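Local atomic coordinates of SusD superfamily protein (Bacteroides vulgatus ATCC 8482, PDB entry 3JQ0), a protein that probably binds nutrient glycans at the outer membrane of a gut bacterium. Residues Lys26-Phe30 with Gly73-Ile78; Thr61-Glu65 with Arg470-Ile475; Met153-Lys157 with Ala192-Ser196; Ile434-Arg438 with Asp451-Leu455. All blocks are in the same frame, centred on the assembly; numbering follows the deposited sequence. Where two conformers were deposited one is given.

Contact 1 of 4, residues Lys26-Phe30 with Gly73-Ile78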
# COMPACT_ATOMS: atom_id res chain seq x y z
N LYS A 26 -5.26 8.76 7.46
CA LYS A 26 -5.16 7.31 7.64
C LYS A 26 -4.12 6.63 6.76
O LYS A 26 -4.00 5.42 6.81
CB LYS A 26 -6.52 6.65 7.43
CG LYS A 26 -7.35 6.67 8.77
CD LYS A 26 -7.25 7.87 9.61
CE LYS A 26 -7.89 7.79 10.96
NZ LYS A 26 -8.04 9.11 11.60
N SER A 27 -3.35 7.41 6.02
CA SER A 27 -2.28 6.87 5.15
C SER A 27 -1.40 5.89 5.89
O SER A 27 -1.11 4.80 5.39
CB SER A 27 -1.34 8.07 4.74
OG SER A 27 -1.86 8.97 3.88
N TYR A 28 -0.90 6.33 7.04
CA TYR A 28 -0.03 5.50 7.84
C TYR A 28 -0.73 4.19 8.24
O TYR A 28 -0.16 3.10 8.10
CB TYR A 28 0.46 6.29 9.06
CG TYR A 28 1.35 5.50 9.98
CD1 TYR A 28 2.43 4.81 9.52
CD2 TYR A 28 1.10 5.50 11.34
CE1 TYR A 28 3.27 4.11 10.39
CE2 TYR A 28 1.90 4.84 12.22
CZ TYR A 28 2.99 4.12 11.74
OH TYR A 28 3.81 3.44 12.62
N ASN A 29 -1.97 4.29 8.74
CA ASN A 29 -2.71 3.08 9.06
C ASN A 29 -2.89 2.17 7.87
O ASN A 29 -2.82 0.94 8.03
CB ASN A 29 -4.04 3.40 9.69
CG ASN A 29 -3.96 3.81 11.13
OD1 ASN A 29 -2.93 3.70 11.77
ND2 ASN A 29 -5.10 4.27 11.66
N PHE A 30 -3.10 2.69 6.67
CA PHE A 30 -3.23 1.82 5.49
C PHE A 30 -1.94 1.06 5.27
O PHE A 30 -1.97 -0.11 4.90
CB PHE A 30 -3.63 2.62 4.23
CG PHE A 30 -4.93 3.37 4.34
CD1 PHE A 30 -6.01 2.90 5.11
CD2 PHE A 30 -5.10 4.58 3.67
CE1 PHE A 30 -7.19 3.63 5.21
CE2 PHE A 30 -6.29 5.30 3.77
CZ PHE A 30 -7.32 4.83 4.56
N GLY A 73 -8.75 1.67 13.49
CA GLY A 73 -7.97 2.66 12.78
C GLY A 73 -8.60 4.03 12.69
O GLY A 73 -8.23 4.79 11.81
N ASP A 74 -9.55 4.33 13.58
CA ASP A 74 -10.29 5.55 13.58
C ASP A 74 -11.09 5.77 12.28
O ASP A 74 -11.39 6.89 11.89
CB ASP A 74 -9.34 6.69 13.89
CG ASP A 74 -10.05 7.90 14.29
OD1 ASP A 74 -11.10 7.81 14.97
OD2 ASP A 74 -9.58 8.98 13.88
N MSE A 75 -11.44 4.68 11.60
CA MSE A 75 -12.15 4.80 10.31
C MSE A 75 -13.62 5.15 10.40
O MSE A 75 -14.16 5.76 9.48
CB MSE A 75 -11.90 3.57 9.47
CG MSE A 75 -10.49 3.47 8.96
SE MSE A 75 -10.27 1.94 7.75
CE MSE A 75 -9.34 0.76 8.90
N TYR A 76 -14.27 4.82 11.52
CA TYR A 76 -15.70 5.06 11.61
C TYR A 76 -16.09 6.53 11.62
O TYR A 76 -17.12 6.92 11.08
CB TYR A 76 -16.36 4.35 12.77
CG TYR A 76 -16.62 2.89 12.43
CD1 TYR A 76 -17.73 2.53 11.70
CD2 TYR A 76 -15.75 1.88 12.80
CE1 TYR A 76 -17.99 1.19 11.34
CE2 TYR A 76 -15.98 0.54 12.44
CZ TYR A 76 -17.09 0.20 11.73
OH TYR A 76 -17.30 -1.11 11.43
N LYS A 77 -15.27 7.40 12.18
CA LYS A 77 -15.68 8.82 12.15
C LYS A 77 -15.50 9.37 10.73
O LYS A 77 -16.17 10.33 10.38
CB LYS A 77 -15.06 9.67 13.24
CG LYS A 77 -13.58 9.88 13.12
CD LYS A 77 -13.18 10.85 14.25
CE LYS A 77 -11.71 11.05 14.50
NZ LYS A 77 -11.07 11.62 13.31
N ILE A 78 -14.62 8.76 9.89
CA ILE A 78 -14.59 9.12 8.46
C ILE A 78 -15.84 8.65 7.76
O ILE A 78 -16.48 9.39 7.03
CB ILE A 78 -13.33 8.57 7.71
CG1 ILE A 78 -12.04 8.78 8.54
CG2 ILE A 78 -13.24 9.12 6.32
CD1 ILE A 78 -10.81 8.18 7.92
O HOH W 1 -10.46 9.57 11.60
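A bend at chi2 (39°), followed by two extended torsions, carries the amine of Lys26 across to Asp74, whose CG stands anti to its own backbone N (chi1 -163°) and beside the carbonyl carbon. The two side chains cross at roughly a right angle, and Lys26 NZ meets Asp74 OD2 at 2.8 Å in a salt bridge. The amine arrives on the anti side of the carboxylate oxygen, 23° out of the carboxylate plane. In the conformers given, Lys77 NZ joins the same oxygen at 3.1 Å, so Asp74 OD2 is shared by two ammonium groups. Lys26 CE and Asn29 ND2 both approach the carbonyl of Gly73: CE lies 3.1 Å from Gly73 O, and Asn29 ND2 gives the same Gly73 O a weak hydrogen bond at 3.2 Å. Lys26 CG runs past Ile78 CD1 at 3.9 Å, the two side chains pointing opposite ways. Deeper in, the selenium of Met75, a selenomethionine, sits near the plane of the Phe30 ring, 4.3 Å from CE1. The contact thus joins the start of helix 27-34 to the start of helix 75-91. Helix 97-122 backs the apolar side, where Leu114 touches Phe30, Met75 and Ile78 and His117 stacks on Phe30; Leu22 and Leu23 of helix 9-25 close in on Ile78 and Phe30.

Contact 2 of 4, residues Thr61-Glu65 with Arg470-Ile475. With GOL (glycerol), chain C.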
# COMPACT_ATOMS: atom_id res chain seq x y z
N THR A 61 2.68 -10.76 17.12
CA THR A 61 2.43 -10.90 18.54
C THR A 61 1.46 -9.85 19.05
O THR A 61 1.26 -9.67 20.26
CB THR A 61 3.73 -10.89 19.35
OG1 THR A 61 4.45 -9.70 19.00
CG2 THR A 61 4.56 -12.16 19.12
N ILE A 62 0.75 -9.16 18.17
CA ILE A 62 -0.41 -8.34 18.56
C ILE A 62 -1.42 -9.24 19.26
O ILE A 62 -1.56 -10.43 18.93
CB ILE A 62 -1.03 -7.58 17.36
CG1 ILE A 62 -1.48 -8.52 16.24
CG2 ILE A 62 -0.07 -6.49 16.85
CD1 ILE A 62 -2.17 -7.80 15.07
N ASN A 63 -2.12 -8.67 20.23
CA ASN A 63 -3.08 -9.44 21.04
C ASN A 63 -4.00 -8.48 21.73
O ASN A 63 -3.96 -7.27 21.48
CB ASN A 63 -2.34 -10.40 22.00
CG ASN A 63 -1.54 -9.67 23.04
OD1 ASN A 63 -1.75 -8.53 23.37
ND2 ASN A 63 -0.55 -10.37 23.55
N LYS A 64 -4.89 -9.01 22.56
CA LYS A 64 -5.92 -8.14 23.12
C LYS A 64 -5.37 -7.05 24.05
O LYS A 64 -6.05 -6.07 24.31
CB LYS A 64 -7.01 -8.97 23.81
CG LYS A 64 -6.58 -9.65 25.09
CD LYS A 64 -7.66 -10.60 25.65
CE LYS A 64 -7.31 -11.10 27.07
NZ LYS A 64 -6.02 -11.87 27.16
N GLU A 65 -4.15 -7.20 24.53
CA GLU A 65 -3.51 -6.16 25.34
C GLU A 65 -2.63 -5.20 24.55
O GLU A 65 -2.35 -4.12 25.04
CB GLU A 65 -2.68 -6.78 26.47
CG GLU A 65 -3.61 -7.43 27.52
CD GLU A 65 -2.95 -7.90 28.79
OE1 GLU A 65 -1.70 -7.76 28.94
OE2 GLU A 65 -3.70 -8.41 29.67
N ARG A 470 -5.31 -16.26 14.05
CA ARG A 470 -5.12 -14.86 14.32
C ARG A 470 -4.66 -14.12 13.05
O ARG A 470 -3.75 -13.30 13.08
CB ARG A 470 -4.11 -14.65 15.47
CG ARG A 470 -4.69 -15.03 16.81
CD ARG A 470 -3.68 -14.78 17.92
NE ARG A 470 -4.36 -15.01 19.18
CZ ARG A 470 -3.84 -14.75 20.37
NH1 ARG A 470 -2.66 -14.16 20.48
NH2 ARG A 470 -4.55 -15.06 21.45
N LEU A 471 -5.37 -14.33 11.94
CA LEU A 471 -5.09 -13.59 10.72
C LEU A 471 -5.73 -12.20 10.74
O LEU A 471 -5.22 -11.30 10.06
CB LEU A 471 -5.59 -14.34 9.49
CG LEU A 471 -4.93 -15.71 9.31
CD1 LEU A 471 -5.38 -16.32 7.97
CD2 LEU A 471 -3.40 -15.59 9.31
N LEU A 472 -6.81 -12.04 11.49
CA LEU A 472 -7.43 -10.71 11.71
C LEU A 472 -6.62 -9.97 12.80
O LEU A 472 -5.58 -10.45 13.23
CB LEU A 472 -8.91 -10.91 12.04
CG LEU A 472 -9.73 -11.63 10.97
CD1 LEU A 472 -11.16 -11.87 11.53
CD2 LEU A 472 -9.78 -10.81 9.69
N TRP A 473 -7.13 -8.81 13.20
CA TRP A 473 -6.54 -7.98 14.22
C TRP A 473 -7.45 -7.98 15.44
O TRP A 473 -8.67 -8.07 15.31
CB TRP A 473 -6.39 -6.55 13.72
CG TRP A 473 -5.35 -6.37 12.62
CD1 TRP A 473 -5.39 -6.90 11.37
CD2 TRP A 473 -4.18 -5.53 12.65
NE1 TRP A 473 -4.28 -6.53 10.65
CE2 TRP A 473 -3.54 -5.68 11.42
CE3 TRP A 473 -3.60 -4.72 13.62
CZ2 TRP A 473 -2.38 -4.97 11.08
CZ3 TRP A 473 -2.44 -4.03 13.30
CH2 TRP A 473 -1.84 -4.17 12.04
N PRO A 474 -6.87 -7.88 16.64
CA PRO A 474 -7.68 -7.79 17.86
C PRO A 474 -8.33 -6.41 18.01
O PRO A 474 -7.93 -5.45 17.34
CB PRO A 474 -6.65 -8.04 18.95
CG PRO A 474 -5.36 -7.44 18.39
CD PRO A 474 -5.43 -7.73 16.90
N ILE A 475 -9.27 -6.33 18.90
CA ILE A 475 -9.95 -5.10 19.29
C ILE A 475 -9.52 -4.69 20.70
O ILE A 475 -9.51 -5.50 21.60
CB ILE A 475 -11.50 -5.26 19.25
CG1 ILE A 475 -11.98 -5.80 17.89
CG2 ILE A 475 -12.18 -3.92 19.60
CD1 ILE A 475 -13.42 -6.27 17.90
C1 GOL C . -1.05 -14.30 23.82
O1 GOL C . -1.44 -13.42 22.84
C2 GOL C . -2.29 -14.25 24.69
O2 GOL C . -1.91 -13.47 25.78
C3 GOL C . -3.52 -13.57 24.15
O3 GOL C . -3.74 -12.33 24.80
O HOH W 2 -0.80 -12.99 18.66
O HOH W 3 -8.82 -6.00 24.24
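Ile62 CD1 rests over one face of the Trp473 indole, 4.1 Å from the centroid of the six-membered ring and 27° off its normal, a CH-pi contact displaced toward the rim. It gets there with CG1 lodged between the backbone N and the carbonyl carbon (chi1 58°). The same methyl lies 3.7 Å from Pro474 CD. Next along, the proline packs on the backbone of 61-65, its CG 3.4 Å from Asn63 O. Polar links are indirect: one water joins Ile62 O to Arg470 NH1, and a second donates to two backbone oxygens, Lys64 O and Ile475 O. A glycerol, probably from the crystallisation liquor, takes a nearly straight bond of 2.8 Å from Arg470 NH1 to its O1, in the guanidinium plane, and another from Asn63 ND2. Asn63 is held by an Asx turn, its OD1 accepting from Glu65 N at 3.0 Å, the donor 40° out of the carbonyl plane. Farther out, Gly491 O receives Arg470 NE, and Arg37 makes a cation-pi contact with Trp473. Two loops about 400 residues apart, between strand 41-43 and helix 75-91 and between helices 457-463 and 477-482, thus meet through apolar packing, with water and a chance polyol bridging the hydrophilic rim.

Contact 3 of 4, residues Met153-Lys157 with Ala192-Ser196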
# COMPACT_ATOMS: atom_id res chain seq x y z
N MSE A 153 -19.04 -7.64 2.92
CA MSE A 153 -18.68 -7.69 1.51
C MSE A 153 -19.83 -7.35 0.60
O MSE A 153 -19.66 -6.66 -0.40
CB MSE A 153 -18.04 -9.05 1.14
CG MSE A 153 -17.71 -9.15 -0.34
SE MSE A 153 -16.46 -7.77 -0.94
CE MSE A 153 -14.80 -8.71 -0.59
N GLU A 154 -21.04 -7.81 0.93
CA GLU A 154 -22.21 -7.42 0.13
C GLU A 154 -22.40 -5.89 0.11
O GLU A 154 -22.71 -5.32 -0.92
CB GLU A 154 -23.52 -8.08 0.64
CG GLU A 154 -23.68 -9.62 0.49
CD GLU A 154 -24.73 -10.21 1.51
OE1 GLU A 154 -25.60 -9.46 2.02
OE2 GLU A 154 -24.70 -11.42 1.80
N GLN A 155 -22.18 -5.23 1.25
CA GLN A 155 -22.28 -3.78 1.31
C GLN A 155 -21.17 -3.11 0.49
O GLN A 155 -21.44 -2.13 -0.23
CB GLN A 155 -22.26 -3.30 2.76
CG GLN A 155 -22.40 -1.78 2.85
CD GLN A 155 -23.72 -1.26 2.36
OE1 GLN A 155 -24.75 -1.90 2.56
NE2 GLN A 155 -23.71 -0.10 1.68
N ILE A 156 -19.95 -3.62 0.58
CA ILE A 156 -18.86 -3.12 -0.22
C ILE A 156 -19.26 -3.18 -1.71
O ILE A 156 -19.06 -2.20 -2.46
CB ILE A 156 -17.55 -3.89 0.08
CG1 ILE A 156 -17.03 -3.55 1.46
CG2 ILE A 156 -16.49 -3.69 -1.01
CD1 ILE A 156 -16.02 -4.55 2.00
N LYS A 157 -19.77 -4.33 -2.14
CA LYS A 157 -20.16 -4.51 -3.53
C LYS A 157 -21.30 -3.56 -3.94
O LYS A 157 -21.33 -3.05 -5.05
CB LYS A 157 -20.50 -5.95 -3.83
CG LYS A 157 -19.28 -6.82 -3.84
CD LYS A 157 -19.61 -8.29 -3.98
CE LYS A 157 -18.35 -9.14 -4.10
NZ LYS A 157 -18.75 -10.58 -4.12
N ALA A 192 -11.80 -6.23 -4.60
CA ALA A 192 -12.90 -6.80 -3.82
C ALA A 192 -13.39 -8.11 -4.42
O ALA A 192 -13.65 -9.08 -3.69
CB ALA A 192 -14.06 -5.81 -3.72
N TYR A 193 -13.49 -8.18 -5.76
CA TYR A 193 -13.95 -9.41 -6.39
C TYR A 193 -12.84 -10.46 -6.40
O TYR A 193 -13.16 -11.66 -6.36
CB TYR A 193 -14.59 -9.13 -7.76
CG TYR A 193 -15.96 -8.57 -7.64
CD1 TYR A 193 -16.21 -7.22 -7.45
CD2 TYR A 193 -17.08 -9.40 -7.75
CE1 TYR A 193 -17.50 -6.73 -7.34
CE2 TYR A 193 -18.37 -8.92 -7.66
CZ TYR A 193 -18.58 -7.57 -7.44
OH TYR A 193 -19.86 -7.06 -7.34
N LEU A 194 -11.56 -10.09 -6.46
CA LEU A 194 -10.53 -11.10 -6.20
C LEU A 194 -10.68 -11.70 -4.80
O LEU A 194 -10.60 -12.93 -4.63
CB LEU A 194 -9.12 -10.51 -6.33
CG LEU A 194 -8.55 -10.30 -7.71
CD1 LEU A 194 -7.14 -9.69 -7.60
CD2 LEU A 194 -8.48 -11.61 -8.50
N TRP A 195 -10.93 -10.85 -3.81
CA TRP A 195 -11.03 -11.28 -2.45
C TRP A 195 -12.26 -12.20 -2.26
O TRP A 195 -12.18 -13.30 -1.71
CB TRP A 195 -11.15 -10.10 -1.48
CG TRP A 195 -11.12 -10.50 -0.05
CD1 TRP A 195 -12.18 -10.88 0.71
CD2 TRP A 195 -9.97 -10.62 0.79
NE1 TRP A 195 -11.77 -11.24 1.96
CE2 TRP A 195 -10.42 -11.07 2.04
CE3 TRP A 195 -8.60 -10.38 0.61
CZ2 TRP A 195 -9.55 -11.29 3.11
CZ3 TRP A 195 -7.75 -10.61 1.65
CH2 TRP A 195 -8.24 -11.04 2.90
N SER A 196 -13.41 -11.77 -2.78
CA SER A 196 -14.55 -12.69 -2.62
C SER A 196 -14.35 -13.96 -3.43
O SER A 196 -14.73 -15.04 -2.97
CB SER A 196 -15.87 -12.05 -2.96
OG SER A 196 -15.96 -11.65 -4.31
O HOH W 4 -19.96 -4.41 -7.14
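Lys157 lies along one face of the Tyr193 ring, its CE 3.8 Å from the centroid and 20° off the normal. Fully extended beyond CG, the lysine chain passes obliquely across the phenol, with CG 3.6 Å from Tyr193 OH, and leaves NZ in an off-centre cation-pi position. In the conformer given, Lys157 NZ donates to Ser196 OG at 3.0 Å. That hydroxyl is also hydrogen-bonded to Asp206, whose carboxylate is a long, weak ion partner of Lys157. This is the more open side: both Lys157 and Tyr193 are partly exposed, and a water at the ring edge joins Tyr193 OH to Lys157 O. The opposite character prevails around Met153, a buried selenomethionine. Its last two torsions curl CE toward segment 192-196, 3.3 Å from Ala192 O and 3.6 Å from Trp195 CD1. The small Ala192 lets Met153 and Ile156 lie against the helix, its CB 4.2 Å from both Met153 SE and Ile156 CG2. Here helix 149-167 packs nearly antiparallel on helix 182-199, the segment axes 11.1 Å apart at 153°. Helix 97-122 adjoins the buried side, with Leu119 on Met153 and Tyr115 on Ile156, whereas helix 204-217 packs against Tyr193 and Leu194.

Contact 4 of 4, residues Ile434-Arg438 with Asp451-Leu455; sequences ILKER and DIRLL
Arg438 and Asp451 cross obliquely, their guanidinium and carboxylate planes turned 70° apart, so the salt bridge rests on one N-H rather than a flat two-pronged pairing. Arg438 NE donates to Asp451 OD1 at 2.8 Å in a moderately bent bond, approaching from above the carboxylate plane, 38° out of it. The arginine folds at its CG-CD bond, which turns NE toward the acid. Three waters fill in around the pair: one bridges Arg438 NH2 and Asp451 OD1, while two others donate to OD2, one of them also reaching Leu435 O at 2.8 Å. This buried carboxylate is thus gripped on both oxygens, and the nearby guanidinium probably favours its ionised form. Beside the charged pair, Leu435 and Leu455 reach toward each other tip to tip, with CD2 of the former 3.9 Å from CD1 of the latter. Leu435 CD2 also lies 3.8 Å from Asp451 CB as the two side chains slide by in opposite directions. Successive helices 430-441 and 448-455, joined by a short connection, form an antiparallel helical hairpin, the segments at 161°. Helix 364-377 supplies Asp366, a second salt-bridge partner for Arg438 through NH1, and Tyr459 and Tyr463 of helix 457-463 pack against Leu435.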
# COMPACT_ATOMS: atom_id res chain seq x y z
N ILE A 434 3.92 -13.66 -9.42
CA ILE A 434 3.22 -12.38 -9.22
C ILE A 434 3.44 -11.90 -7.79
O ILE A 434 3.64 -10.70 -7.58
CB ILE A 434 1.74 -12.50 -9.57
CG1 ILE A 434 1.59 -12.78 -11.08
CG2 ILE A 434 1.00 -11.20 -9.23
CD1 ILE A 434 0.20 -13.29 -11.46
N LEU A 435 3.44 -12.80 -6.80
CA LEU A 435 3.79 -12.37 -5.43
C LEU A 435 5.18 -11.75 -5.41
O LEU A 435 5.38 -10.71 -4.78
CB LEU A 435 3.73 -13.53 -4.44
CG LEU A 435 2.35 -14.02 -4.06
CD1 LEU A 435 2.53 -15.22 -3.12
CD2 LEU A 435 1.50 -12.95 -3.39
N LYS A 436 6.14 -12.37 -6.08
CA LYS A 436 7.51 -11.87 -6.11
C LYS A 436 7.54 -10.51 -6.77
O LYS A 436 8.22 -9.59 -6.31
CB LYS A 436 8.37 -12.89 -6.85
CG LYS A 436 9.81 -12.41 -7.16
CD LYS A 436 10.70 -13.51 -7.72
CE LYS A 436 10.32 -13.97 -9.11
NZ LYS A 436 11.16 -15.13 -9.55
N GLU A 437 6.81 -10.38 -7.87
CA GLU A 437 6.81 -9.12 -8.62
C GLU A 437 6.23 -8.00 -7.75
O GLU A 437 6.77 -6.88 -7.73
CB GLU A 437 6.08 -9.24 -9.94
CG GLU A 437 6.47 -8.15 -10.92
CD GLU A 437 7.92 -8.24 -11.36
OE1 GLU A 437 8.45 -9.39 -11.43
OE2 GLU A 437 8.54 -7.19 -11.59
N ARG A 438 5.14 -8.27 -7.06
CA ARG A 438 4.53 -7.29 -6.20
C ARG A 438 5.41 -6.92 -5.03
O ARG A 438 5.45 -5.76 -4.59
CB ARG A 438 3.13 -7.74 -5.71
CG ARG A 438 2.10 -7.78 -6.81
CD ARG A 438 0.72 -8.13 -6.28
NE ARG A 438 0.14 -7.13 -5.44
CZ ARG A 438 -0.43 -6.02 -5.86
NH1 ARG A 438 -0.49 -5.71 -7.13
NH2 ARG A 438 -0.98 -5.20 -4.96
N ASP A 451 -1.43 -9.09 0.02
CA ASP A 451 -1.18 -10.05 -1.08
C ASP A 451 -1.24 -11.48 -0.59
O ASP A 451 -1.88 -12.35 -1.19
CB ASP A 451 0.23 -9.82 -1.68
CG ASP A 451 0.44 -8.54 -2.45
OD1 ASP A 451 -0.55 -7.89 -2.85
OD2 ASP A 451 1.65 -8.24 -2.70
N ILE A 452 -0.51 -11.78 0.48
CA ILE A 452 -0.44 -13.14 0.97
C ILE A 452 -1.75 -13.56 1.60
O ILE A 452 -2.21 -14.70 1.46
CB ILE A 452 0.83 -13.40 1.82
CG1 ILE A 452 0.82 -12.65 3.15
CG2 ILE A 452 2.07 -13.10 0.98
CD1 ILE A 452 2.09 -12.84 3.98
N ARG A 453 -2.41 -12.64 2.31
CA ARG A 453 -3.73 -12.90 2.86
C ARG A 453 -4.74 -13.26 1.77
O ARG A 453 -5.54 -14.20 1.94
CB ARG A 453 -4.24 -11.69 3.63
CG ARG A 453 -3.64 -11.57 5.03
CD ARG A 453 -4.42 -12.39 6.04
NE ARG A 453 -5.71 -11.75 6.36
CZ ARG A 453 -6.91 -12.28 6.27
NH1 ARG A 453 -7.09 -13.51 5.79
NH2 ARG A 453 -7.95 -11.55 6.63
N LEU A 454 -4.72 -12.54 0.65
CA LEU A 454 -5.63 -12.85 -0.47
C LEU A 454 -5.49 -14.30 -0.90
O LEU A 454 -6.48 -15.02 -1.05
CB LEU A 454 -5.37 -11.93 -1.62
CG LEU A 454 -6.07 -12.31 -2.92
CD1 LEU A 454 -7.63 -12.24 -2.83
CD2 LEU A 454 -5.59 -11.38 -4.02
N LEU A 455 -4.26 -14.75 -1.10
CA LEU A 455 -4.03 -16.09 -1.62
C LEU A 455 -4.23 -17.19 -0.63
O LEU A 455 -4.49 -18.34 -1.04
CB LEU A 455 -2.68 -16.18 -2.34
CG LEU A 455 -2.61 -15.40 -3.66
CD1 LEU A 455 -1.21 -15.55 -4.32
CD2 LEU A 455 -3.72 -15.77 -4.65
O HOH W 5 3.79 -9.96 -2.63
O HOH W 6 3.86 -6.65 -2.09
O HOH W 7 -2.13 -5.75 -2.08

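How the contacts relate
Contacts 1 and 3 come in series, and contact 4 follows both; contact 2 spans the longest interval, pairing the loop before helix 75-91 with one near the C-terminus, so that contacts 3 and 4 fall between its segments and its first segment falls between those of contact 1. Helix 97-122 lies beside contacts 1, 2 and 3 and is bonded by Arg453 of contact 4. Contacts 3 and 4, centres 18 Å apart, touch where Leu454 CD1 packs 3.5 Å from Leu194 O. Contact 4 also meets contact 2 through Arg453 and Leu472. Contacts 1 and 4 sit on opposite sides of the chain's centre, their own centres 24 Å apart. Together they tie early and late parts of this mainly helical fold together.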